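Local coordinates for uncharacterized protein (Legionella longbeachae NSW150, PDB 4JZA) that probably removes the 3-phosphate of phosphatidylinositol 3-phosphate, as a Legionella phosphoinositide phosphatase linked to lipid metabolism in pathogen-host interaction, at residues Y63-K68 / A114-C119; N69-K74 / R680-Q685. One frame throughout, in Å; residues are numbered along the deposited sequence.

Overall arrangement
Both contacts use the single loop that joins helix 41-62 to helix 74-87. Contact 1 holds the first part of this loop against the end of helix 95-116, near the surface. Contact 2 presses the second part onto helix 676-702 and is more buried. Their chemistry differs. Contact 1 is an aromatic cluster with a weak indole bond to the backbone. Contact 2 is aliphatic, with one glutamine amide among backbone polar atoms. Their centres lie about 12 Å apart. A probable hydrogen bond from N69 to the carbonyl of N116 joins them. L681 of contact 2 also touches L112 of helix 95-116.

Contact 1: Y63-K68 / A114-C119; sequences YPFSAK and ALNWGC
F65 has CG between its backbone N and its carbonyl carbon (chi1 57°). This sets CB above W117 and carries the phenyl ring to N116. In Y63, CG is anti to the backbone N, which places its ring beside the indole. N116 also has CG anti to its N, which turns the amide toward the loop.

W117 is the middle of the aromatic cluster. F65 CB lies over the face of its five-membered ring, 3.9 Å from the centroid, a CH-pi contact. The phenyl of F65 meets the six-membered ring edge-to-face, with its edge toward the indole and the planes at 60°. Y63 behaves differently. Its ring is nearly parallel to the five-membered ring but displaced, so little of one ring lies over the other. The touch is local, with Y63 CD2 3.6 Å from W117 CD1.

The indole N-H points to the backbone. W117 NE1 gives a weak hydrogen bond to Y63 O at 3.4 Å, bent to 142°, and the carbonyl oxygen lies at the indole edge in its plane. The amide of N116 is inclined to the phenyl. Its OD1 stands above the centre of the F65 ring, 3.2 Å from F65 CG. The same oxygen lies above the rim of W117, on the face that F65 CB covers.

G118 closes helix 95-116 with a Schellman motif. C119 N bonds back to A114 O at 2.9 Å, and the chain turns off just past W117.

The contact thus joins the loop leaving helix 41-62 to the end of helix 95-116. W117 also packs on F56, L59 and I60 of helix 41-62. Y63 reaches L128 of helix 122-140 and F320 of helix 315-325, and N116 touches L77 of helix 74-87.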
ATOM      1  N   TYR A  63     -14.453   6.082   5.322  1.00 48.37           N
ATOM      2  CA  TYR A  63     -14.811   6.467   3.976  1.00 52.65           C
ATOM      3  C   TYR A  63     -16.344   6.353   3.763  1.00 56.36           C
ATOM      4  O   TYR A  63     -16.905   5.255   3.779  1.00 53.12           O
ATOM      5  CB  TYR A  63     -13.954   5.686   2.958  1.00 48.84           C
ATOM      6  CG  TYR A  63     -13.986   6.203   1.529  1.00 49.21           C
ATOM      7  CD1 TYR A  63     -13.920   7.567   1.249  1.00 49.92           C
ATOM      8  CD2 TYR A  63     -14.069   5.323   0.440  1.00 54.28           C
ATOM      9  CE1 TYR A  63     -13.978   8.048  -0.058  1.00 51.32           C
ATOM     10  CE2 TYR A  63     -14.127   5.797  -0.892  1.00 53.36           C
ATOM     11  CZ  TYR A  63     -14.081   7.164  -1.127  1.00 52.67           C
ATOM     12  OH  TYR A  63     -14.123   7.700  -2.397  1.00 46.05           O
ATOM     13  N   PRO A  64     -17.025   7.517   3.576  1.00 64.89           N
ATOM     14  CA  PRO A  64     -18.459   7.486   3.272  1.00 68.12           C
ATOM     15  C   PRO A  64     -18.803   6.811   1.948  1.00 66.49           C
ATOM     16  O   PRO A  64     -18.180   7.096   0.916  1.00 75.99           O
ATOM     17  CB  PRO A  64     -18.830   8.976   3.172  1.00 68.37           C
ATOM     18  CG  PRO A  64     -17.571   9.645   2.754  1.00 68.06           C
ATOM     19  CD  PRO A  64     -16.527   8.912   3.561  1.00 64.36           C
ATOM     20  N   PHE A  65     -19.813   5.947   1.984  1.00 67.35           N
ATOM     21  CA  PHE A  65     -20.442   5.412   0.784  1.00 67.26           C
ATOM     22  C   PHE A  65     -21.805   6.055   0.678  1.00 69.06           C
ATOM     23  O   PHE A  65     -22.519   6.136   1.669  1.00 71.91           O
ATOM     24  CB  PHE A  65     -20.567   3.897   0.856  1.00 67.85           C
ATOM     25  CG  PHE A  65     -21.324   3.391   2.048  1.00 70.90           C
ATOM     26  CD1 PHE A  65     -20.729   3.331   3.300  1.00 76.23           C
ATOM     27  CD2 PHE A  65     -22.599   2.913   1.903  1.00 76.36           C
ATOM     28  CE1 PHE A  65     -21.420   2.835   4.392  1.00 82.31           C
ATOM     29  CE2 PHE A  65     -23.289   2.400   2.985  1.00 83.24           C
ATOM     30  CZ  PHE A  65     -22.703   2.366   4.233  1.00 84.69           C
ATOM     31  N   SER A  66     -22.161   6.511  -0.518  1.00 69.76           N
ATOM     32  CA  SER A  66     -23.529   6.947  -0.819  1.00 64.21           C
ATOM     33  C   SER A  66     -24.620   5.926  -0.352  1.00 61.87           C
ATOM     34  O   SER A  66     -24.460   4.699  -0.501  1.00 51.27           O
ATOM     35  CB  SER A  66     -23.634   7.191  -2.326  1.00 63.88           C
ATOM     36  OG  SER A  66     -24.948   7.534  -2.680  1.00 67.18           O
ATOM     37  N   ALA A  67     -25.718   6.440   0.219  1.00 65.10           N
ATOM     38  CA  ALA A  67     -26.847   5.587   0.724  1.00 73.19           C
ATOM     39  C   ALA A  67     -27.704   5.036  -0.417  1.00 69.77           C
ATOM     40  O   ALA A  67     -28.470   4.093  -0.247  1.00 70.02           O
ATOM     41  CB  ALA A  67     -27.725   6.367   1.695  1.00 72.52           C
ATOM     42  N   LYS A  68     -27.536   5.643  -1.579  1.00 67.72           N
ATOM     43  CA  LYS A  68     -28.113   5.183  -2.824  1.00 68.91           C
ATOM     44  C   LYS A  68     -27.444   3.955  -3.433  1.00 62.38           C
ATOM     45  O   LYS A  68     -27.981   3.373  -4.363  1.00 64.16           O
ATOM     46  CB  LYS A  68     -27.995   6.291  -3.866  1.00 83.76           C
ATOM     47  CG  LYS A  68     -28.628   7.627  -3.497  1.00 95.08           C
ATOM     48  CD  LYS A  68     -29.917   7.848  -4.263  1.00111.17           C
ATOM     49  CE  LYS A  68     -30.217   9.332  -4.420  1.00120.66           C
ATOM     50  NZ  LYS A  68     -31.673   9.563  -4.246  1.00126.54           N
ATOM     51  N   ALA A 114     -16.609  -3.599  -3.549  1.00 45.29           N
ATOM     52  CA  ALA A 114     -17.046  -3.110  -4.852  1.00 43.00           C
ATOM     53  C   ALA A 114     -18.558  -2.875  -4.889  1.00 42.25           C
ATOM     54  O   ALA A 114     -19.024  -1.913  -5.514  1.00 41.52           O
ATOM     55  CB  ALA A 114     -16.655  -4.075  -5.932  1.00 45.46           C
ATOM     56  N   LEU A 115     -19.311  -3.792  -4.277  1.00 43.50           N
ATOM     57  CA  LEU A 115     -20.765  -3.691  -4.094  1.00 40.69           C
ATOM     58  C   LEU A 115     -21.173  -2.493  -3.250  1.00 45.23           C
ATOM     59  O   LEU A 115     -21.862  -1.611  -3.739  1.00 43.72           O
ATOM     60  CB  LEU A 115     -21.308  -4.915  -3.387  1.00 42.36           C
ATOM     61  CG  LEU A 115     -22.816  -4.844  -3.062  1.00 44.88           C
ATOM     62  CD1 LEU A 115     -23.618  -4.651  -4.342  1.00 42.80           C
ATOM     63  CD2 LEU A 115     -23.279  -6.094  -2.346  1.00 45.40           C
ATOM     64  N   ASN A 116     -20.792  -2.457  -1.977  1.00 50.05           N
ATOM     65  CA  ASN A 116     -21.231  -1.349  -1.139  1.00 54.52           C
ATOM     66  C   ASN A 116     -20.698   0.061  -1.549  1.00 50.02           C
ATOM     67  O   ASN A 116     -21.372   1.070  -1.336  1.00 52.18           O
ATOM     68  CB  ASN A 116     -20.924  -1.613   0.327  1.00 62.64           C
ATOM     69  CG  ASN A 116     -21.505  -0.539   1.259  1.00 71.11           C
ATOM     70  OD1 ASN A 116     -20.770   0.242   1.891  1.00 69.88           O
ATOM     71  ND2 ASN A 116     -22.838  -0.496   1.347  1.00 82.40           N
ATOM     72  N   TRP A 117     -19.535   0.150  -2.157  1.00 45.07           N
ATOM     73  CA  TRP A 117     -19.005   1.464  -2.550  1.00 44.99           C
ATOM     74  C   TRP A 117     -19.273   1.750  -4.029  1.00 48.41           C
ATOM     75  O   TRP A 117     -18.946   2.822  -4.525  1.00 46.73           O
ATOM     76  CB  TRP A 117     -17.492   1.581  -2.234  1.00 44.69           C
ATOM     77  CG  TRP A 117     -17.218   2.077  -0.825  1.00 42.50           C
ATOM     78  CD1 TRP A 117     -17.006   3.375  -0.437  1.00 42.89           C
ATOM     79  CD2 TRP A 117     -17.174   1.288   0.368  1.00 39.26           C
ATOM     80  NE1 TRP A 117     -16.838   3.431   0.931  1.00 45.42           N
ATOM     81  CE2 TRP A 117     -16.956   2.164   1.446  1.00 41.00           C
ATOM     82  CE3 TRP A 117     -17.330  -0.062   0.624  1.00 38.05           C
ATOM     83  CZ2 TRP A 117     -16.835   1.724   2.750  1.00 39.98           C
ATOM     84  CZ3 TRP A 117     -17.245  -0.497   1.915  1.00 40.50           C
ATOM     85  CH2 TRP A 117     -16.982   0.396   2.976  1.00 39.91           C
ATOM     86  N   GLY A 118     -19.870   0.790  -4.729  1.00 49.72           N
ATOM     87  CA  GLY A 118     -20.288   1.001  -6.108  1.00 51.17           C
ATOM     88  C   GLY A 118     -19.131   1.294  -7.031  1.00 49.89           C
ATOM     89  O   GLY A 118     -19.181   2.243  -7.791  1.00 52.18           O
ATOM     90  N   CYS A 119     -18.117   0.445  -6.965  1.00 46.79           N
ATOM     91  CA  CYS A 119     -16.912   0.616  -7.729  1.00 49.00           C
ATOM     92  C   CYS A 119     -17.147   0.138  -9.146  1.00 54.67           C
ATOM     93  O   CYS A 119     -17.519  -1.017  -9.339  1.00 56.28           O
ATOM     94  CB  CYS A 119     -15.784  -0.217  -7.106  1.00 46.95           C
ATOM     95  SG  CYS A 119     -15.238   0.259  -5.417  1.00 50.32           S
TER

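Contact 2: N69-K74 / R680-Q685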
ATOM      1  N   ASN A  69     -26.262   3.553  -2.985  1.00 62.62           N
ATOM      2  CA  ASN A  69     -25.629   2.367  -3.598  1.00 56.36           C
ATOM      3  C   ASN A  69     -26.329   1.068  -3.289  1.00 52.29           C
ATOM      4  O   ASN A  69     -26.360   0.187  -4.137  1.00 45.86           O
ATOM      5  CB  ASN A  69     -24.198   2.225  -3.136  1.00 61.43           C
ATOM      6  CG  ASN A  69     -23.298   3.276  -3.719  1.00 61.68           C
ATOM      7  OD1 ASN A  69     -23.642   3.933  -4.686  1.00 62.78           O
ATOM      8  ND2 ASN A  69     -22.122   3.414  -3.146  1.00 60.28           N
ATOM      9  N   THR A  70     -26.923   0.964  -2.096  1.00 51.89           N
ATOM     10  CA  THR A  70     -27.320  -0.325  -1.529  1.00 49.34           C
ATOM     11  C   THR A  70     -28.186  -0.069  -0.328  1.00 47.43           C
ATOM     12  O   THR A  70     -27.920   0.870   0.405  1.00 48.11           O
ATOM     13  CB  THR A  70     -26.054  -1.086  -1.074  1.00 52.23           C
ATOM     14  OG1 THR A  70     -25.454  -1.695  -2.208  1.00 57.22           O
ATOM     15  CG2 THR A  70     -26.321  -2.176  -0.149  1.00 52.09           C
ATOM     16  N   PRO A  71     -29.209  -0.919  -0.101  1.00 46.81           N
ATOM     17  CA  PRO A  71     -30.005  -0.844   1.118  1.00 46.48           C
ATOM     18  C   PRO A  71     -29.351  -1.496   2.349  1.00 47.19           C
ATOM     19  O   PRO A  71     -30.024  -1.757   3.342  1.00 50.49           O
ATOM     20  CB  PRO A  71     -31.257  -1.638   0.736  1.00 46.31           C
ATOM     21  CG  PRO A  71     -30.701  -2.756  -0.085  1.00 47.27           C
ATOM     22  CD  PRO A  71     -29.620  -2.084  -0.919  1.00 47.06           C
ATOM     23  N   LEU A  72     -28.066  -1.786   2.305  1.00 48.15           N
ATOM     24  CA  LEU A  72     -27.459  -2.547   3.353  1.00 46.63           C
ATOM     25  C   LEU A  72     -26.863  -1.581   4.370  1.00 44.48           C
ATOM     26  O   LEU A  72     -26.395  -0.490   4.021  1.00 41.02           O
ATOM     27  CB  LEU A  72     -26.402  -3.458   2.769  1.00 50.67           C
ATOM     28  CG  LEU A  72     -26.820  -4.550   1.780  1.00 52.10           C
ATOM     29  CD1 LEU A  72     -25.586  -5.306   1.296  1.00 49.77           C
ATOM     30  CD2 LEU A  72     -27.768  -5.540   2.430  1.00 55.13           C
ATOM     31  N   THR A  73     -26.879  -1.987   5.633  1.00 44.58           N
ATOM     32  CA  THR A  73     -26.399  -1.158   6.728  1.00 43.51           C
ATOM     33  C   THR A  73     -24.965  -1.558   7.030  1.00 46.40           C
ATOM     34  O   THR A  73     -24.510  -2.706   6.757  1.00 44.58           O
ATOM     35  CB  THR A  73     -27.201  -1.412   8.019  1.00 46.69           C
ATOM     36  OG1 THR A  73     -27.051  -2.786   8.434  1.00 46.56           O
ATOM     37  CG2 THR A  73     -28.684  -1.151   7.795  1.00 46.79           C
ATOM     38  N   LYS A  74     -24.259  -0.615   7.639  1.00 47.84           N
ATOM     39  CA  LYS A  74     -22.968  -0.877   8.195  1.00 50.20           C
ATOM     40  C   LYS A  74     -23.014  -2.115   9.087  1.00 49.81           C
ATOM     41  O   LYS A  74     -22.149  -2.985   9.030  1.00 49.58           O
ATOM     42  CB  LYS A  74     -22.496   0.324   8.990  1.00 55.64           C
ATOM     43  CG  LYS A  74     -22.163   1.533   8.124  1.00 59.98           C
ATOM     44  CD  LYS A  74     -21.531   2.627   8.968  1.00 64.80           C
ATOM     45  CE  LYS A  74     -21.707   3.994   8.319  1.00 74.28           C
ATOM     46  NZ  LYS A  74     -20.552   4.888   8.619  1.00 77.71           N
ATOM     47  N   ARG A 680     -27.773 -12.350  -0.947  1.00 44.47           N
ATOM     48  CA  ARG A 680     -27.370 -13.096   0.249  1.00 45.12           C
ATOM     49  C   ARG A 680     -27.437 -12.203   1.481  1.00 43.36           C
ATOM     50  O   ARG A 680     -27.962 -12.628   2.521  1.00 39.66           O
ATOM     51  CB  ARG A 680     -25.963 -13.632   0.096  1.00 47.64           C
ATOM     52  CG  ARG A 680     -25.338 -14.067   1.410  1.00 51.17           C
ATOM     53  CD  ARG A 680     -24.105 -14.893   1.195  1.00 50.25           C
ATOM     54  NE  ARG A 680     -24.499 -16.205   0.701  1.00 55.37           N
ATOM     55  CZ  ARG A 680     -23.816 -16.888  -0.209  1.00 60.05           C
ATOM     56  NH1 ARG A 680     -22.724 -16.370  -0.779  1.00 58.33           N
ATOM     57  NH2 ARG A 680     -24.262 -18.072  -0.593  1.00 61.87           N
ATOM     58  N   LEU A 681     -26.938 -10.976   1.320  1.00 39.48           N
ATOM     59  CA  LEU A 681     -26.858 -10.013   2.390  1.00 39.60           C
ATOM     60  C   LEU A 681     -28.189  -9.352   2.667  1.00 40.79           C
ATOM     61  O   LEU A 681     -28.473  -8.995   3.812  1.00 39.79           O
ATOM     62  CB  LEU A 681     -25.826  -8.917   2.044  1.00 41.53           C
ATOM     63  CG  LEU A 681     -24.332  -9.299   2.024  1.00 41.24           C
ATOM     64  CD1 LEU A 681     -23.424  -8.093   1.763  1.00 41.77           C
ATOM     65  CD2 LEU A 681     -23.934  -9.987   3.321  1.00 40.48           C
ATOM     66  N   VAL A 682     -29.015  -9.149   1.627  1.00 40.40           N
ATOM     67  CA  VAL A 682     -30.356  -8.623   1.841  1.00 35.95           C
ATOM     68  C   VAL A 682     -31.131  -9.623   2.662  1.00 37.71           C
ATOM     69  O   VAL A 682     -31.808  -9.256   3.595  1.00 41.29           O
ATOM     70  CB  VAL A 682     -31.021  -8.259   0.543  1.00 35.29           C
ATOM     71  CG1 VAL A 682     -32.530  -8.165   0.675  1.00 37.06           C
ATOM     72  CG2 VAL A 682     -30.474  -6.938   0.059  1.00 35.30           C
ATOM     73  N   ALA A 683     -30.990 -10.904   2.392  1.00 39.38           N
ATOM     74  CA  ALA A 683     -31.735 -11.867   3.174  1.00 42.66           C
ATOM     75  C   ALA A 683     -31.248 -11.898   4.610  1.00 46.22           C
ATOM     76  O   ALA A 683     -32.021 -12.177   5.509  1.00 48.26           O
ATOM     77  CB  ALA A 683     -31.663 -13.242   2.566  1.00 41.68           C
ATOM     78  N   ARG A 684     -29.965 -11.678   4.816  1.00 48.89           N
ATOM     79  CA  ARG A 684     -29.415 -11.749   6.161  1.00 54.33           C
ATOM     80  C   ARG A 684     -29.849 -10.510   6.947  1.00 50.76           C
ATOM     81  O   ARG A 684     -30.241 -10.618   8.105  1.00 44.34           O
ATOM     82  CB  ARG A 684     -27.887 -11.971   6.154  1.00 58.97           C
ATOM     83  CG  ARG A 684     -27.515 -13.414   6.494  1.00 67.84           C
ATOM     84  CD  ARG A 684     -26.602 -14.094   5.480  1.00 74.19           C
ATOM     85  NE  ARG A 684     -25.227 -14.092   5.960  1.00 82.80           N
ATOM     86  CZ  ARG A 684     -24.274 -14.905   5.524  1.00 82.73           C
ATOM     87  NH1 ARG A 684     -24.507 -15.803   4.566  1.00 74.11           N
ATOM     88  NH2 ARG A 684     -23.070 -14.803   6.054  1.00 91.04           N
ATOM     89  N   GLN A 685     -29.849  -9.358   6.300  1.00 45.94           N
ATOM     90  CA  GLN A 685     -30.418  -8.171   6.917  1.00 48.08           C
ATOM     91  C   GLN A 685     -31.936  -8.291   7.248  1.00 49.67           C
ATOM     92  O   GLN A 685     -32.363  -7.825   8.285  1.00 51.47           O
ATOM     93  CB  GLN A 685     -30.161  -6.946   6.055  1.00 45.13           C
ATOM     94  CG  GLN A 685     -30.559  -5.660   6.697  1.00 43.21           C
ATOM     95  CD  GLN A 685     -29.990  -4.459   5.975  1.00 46.34           C
ATOM     96  OE1 GLN A 685     -30.666  -3.557   5.699  1.00 46.16           O
ATOM     97  NE2 GLN A 685     -28.838  -4.500   5.565  1.00 46.52           N
TER
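L72 is the main bump of the loop. Its CG is anti to the carbonyl carbon, and the branched end enters a hollow on helix 676-702. L681, V682 and Q685 line this hollow, one helical turn apart from first to last. Both methyls of L72 rest on L681. L72 CD1 touches L681 CD1 at 3.6 Å and also meets L681 CB, where the two leucines cross at about a right angle. L72 CD2 lies against L681 CB too, and in addition reaches V682 CG2 at 3.9 Å.

V682 offers a smaller surface. Its CG2 meets L72 CD2 and the ring of P71, and P71 CG lies 4.2 Å from V682 CG2 as a looser wall. P71 and V682 also cross at about a right angle.

Q685 fills the remaining side. Its CG is anti to the backbone N (chi1 -173°) and the chain runs out extended, so the amide lies alongside the loop backbone. Q685 CD is 3.8 Å from P71 O and 4.0 Å from T73 N. T73 adds its methyl, with CG2 4.0 Å from Q685 CD. T73 OG1 is used elsewhere: T73 is the N-cap of helix 74-87, and its hydroxyl caps T76 N.

L77 of helix 74-87 touches both L72 and L681. V682 also packs on L757 of helix 748-761. This is plain packing of an interhelical loop against helix 676-702, which runs into the region of the phosphoinositide phosphatase C-terminal domain family.

Chemically, the contact is mostly aliphatic, with one amide beside backbone polar groups. The Q685 amide sits by the P71 carbonyl and the T73 N-H, which flank L72. An amide could in principle serve both.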